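Novel antigen receptor (Ginglymostoma cirratum, PDB 4Q97) forms the first constant domain of the shark heavy-chain antibody IgNAR, an immunoglobulin C1-set fold that probably serves as a structural module of the receptor. Local coordinates at residues Ala59-Val64 with Ala74-Val79. Residues are numbered along the deposited sequence; the frame is centred on the assembly and turned at random.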
loop_
_atom_site.group_PDB
_atom_site.type_symbol
_atom_site.label_atom_id
_atom_site.label_comp_id
_atom_site.label_asym_id
_atom_site.label_seq_id
_atom_site.Cartn_x
_atom_site.Cartn_y
_atom_site.Cartn_z
ATOM N N ALA A 59 -1.313 -1.609 10.983
ATOM C CA ALA A 59 0.041 -2.118 10.840
ATOM C C ALA A 59 0.783 -1.278 9.812
ATOM O O ALA A 59 0.195 -0.800 8.838
ATOM C CB ALA A 59 0.018 -3.578 10.416
ATOM N N THR A 60 2.075 -1.086 10.045
ATOM C CA THR A 60 2.935 -0.403 9.097
ATOM C C THR A 60 3.987 -1.409 8.658
ATOM O O THR A 60 4.607 -2.064 9.503
ATOM C CB THR A 60 3.584 0.853 9.722
ATOM O OG1 THR A 60 2.558 1.743 10.188
ATOM C CG2 THR A 60 4.456 1.592 8.706
ATOM N N THR A 61 4.162 -1.552 7.344
ATOM C CA THR A 61 5.149 -2.477 6.792
ATOM C C THR A 61 6.562 -1.972 7.080
ATOM O O THR A 61 6.760 -0.784 7.358
ATOM C CB THR A 61 4.981 -2.683 5.263
ATOM O OG1 THR A 61 5.359 -1.492 4.556
ATOM C CG2 THR A 61 3.537 -3.061 4.901
ATOM N N SER A 62 7.529 -2.888 7.039
ATOM C CA SER A 62 8.941 -2.530 7.033
ATOM C C SER A 62 9.230 -1.863 5.693
ATOM O O SER A 62 8.652 -2.254 4.673
ATOM C CB SER A 62 9.817 -3.774 7.198
ATOM O OG SER A 62 9.795 -4.257 8.531
ATOM N N PRO A 63 10.117 -0.850 5.682
ATOM C CA PRO A 63 10.343 -0.114 4.442
ATOM C C PRO A 63 11.209 -0.882 3.449
ATOM O O PRO A 63 12.068 -1.667 3.851
ATOM C CB PRO A 63 11.084 1.131 4.918
ATOM C CG PRO A 63 11.860 0.653 6.099
ATOM C CD PRO A 63 10.969 -0.348 6.780
ATOM N N VAL A 64 10.975 -0.650 2.162
ATOM C CA VAL A 64 11.846 -1.181 1.125
ATOM C C VAL A 64 12.655 -0.072 0.471
ATOM O O VAL A 64 12.234 1.091 0.423
ATOM C CB VAL A 64 11.085 -1.961 0.032
ATOM C CG1 VAL A 64 10.662 -3.324 0.551
ATOM C CG2 VAL A 64 9.891 -1.167 -0.486
ATOM N N ALA A 74 4.271 1.185 3.606
ATOM C CA ALA A 74 2.830 1.382 3.653
ATOM C C ALA A 74 2.334 1.195 5.078
ATOM O O ALA A 74 2.792 0.297 5.794
ATOM C CB ALA A 74 2.129 0.419 2.706
ATOM N N SER A 75 1.417 2.066 5.492
ATOM C CA SER A 75 0.721 1.896 6.760
ATOM C C SER A 75 -0.715 1.474 6.484
ATOM O O SER A 75 -1.458 2.171 5.783
ATOM C CB SER A 75 0.763 3.173 7.598
ATOM O OG SER A 75 0.264 2.923 8.902
ATOM N N LEU A 76 -1.096 0.330 7.044
ATOM C CA LEU A 76 -2.363 -0.318 6.725
ATOM C C LEU A 76 -3.371 -0.256 7.867
ATOM O O LEU A 76 -3.119 -0.779 8.952
ATOM C CB LEU A 76 -2.109 -1.777 6.351
ATOM C CG LEU A 76 -1.513 -2.007 4.969
ATOM C CD1 LEU A 76 -0.793 -3.346 4.891
ATOM C CD2 LEU A 76 -2.627 -1.916 3.942
ATOM N N LEU A 77 -4.511 0.378 7.605
ATOM C CA LEU A 77 -5.584 0.463 8.582
ATOM C C LEU A 77 -6.859 -0.186 8.058
ATOM O O LEU A 77 -7.329 0.133 6.958
ATOM C CB LEU A 77 -5.845 1.918 8.990
ATOM C CG LEU A 77 -7.069 2.219 9.870
ATOM C CD1 LEU A 77 -6.877 1.737 11.301
ATOM C CD2 LEU A 77 -7.391 3.705 9.857
ATOM N N LYS A 78 -7.400 -1.112 8.850
ATOM C CA LYS A 78 -8.725 -1.665 8.595
ATOM C C LYS A 78 -9.708 -0.845 9.406
ATOM O O LYS A 78 -9.606 -0.787 10.637
ATOM C CB LYS A 78 -8.821 -3.126 9.036
ATOM C CG LYS A 78 -7.550 -3.942 8.884
ATOM C CD LYS A 78 -7.766 -5.342 9.430
ATOM C CE LYS A 78 -6.543 -5.850 10.182
ATOM N NZ LYS A 78 -6.916 -6.903 11.173
ATOM N N VAL A 79 -10.644 -0.195 8.723
ATOM C CA VAL A 79 -11.694 0.543 9.415
ATOM C C VAL A 79 -13.051 -0.145 9.248
ATOM O O VAL A 79 -13.434 -0.503 8.135
ATOM C CB VAL A 79 -11.716 2.057 9.044
ATOM C CG1 VAL A 79 -10.698 2.379 7.961
ATOM C CG2 VAL A 79 -13.106 2.537 8.645
#
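At A74 the side chain of T61 takes over a backbone role: A74 N donates to T61 OG1 at 3.0 Å, almost straight at 173°, while A74 O accepts T61 N at 2.8 Å. T61 OG1 sits between the T61 backbone N and carbonyl carbon (chi1 70°), which brings it to A74 N, and the hydroxyl stands in for the carbonyl that a regular antiparallel pair would offer. These two bonds lie next to the end of the regular pairing of 59-60, where T61 leaves strand geometry. One residue on, S75 faces T60 in a non-hydrogen-bonded pair with CA atoms only 4.0 Å apart, and the side chains make the link instead, T60 OG1 lying 2.9 Å from S75 OG. S75 OG stands anti to its backbone N (chi1 -171°) and also bonds W47 NE1 on strand 44-49, linking the two sheets. L76 and A59 form a hydrogen-bonded pair: A59 N donates to L76 O at 2.8 Å and L76 N to A59 O. Beyond it, L77 packs on W47, in the facing sheet. Strand 71-80 thus runs between edge strand 58-65 and strand 28-38 in one sheet of the immunoglobulin sandwich, while T61 packs on T61 and L76 on L34 of the second subunit.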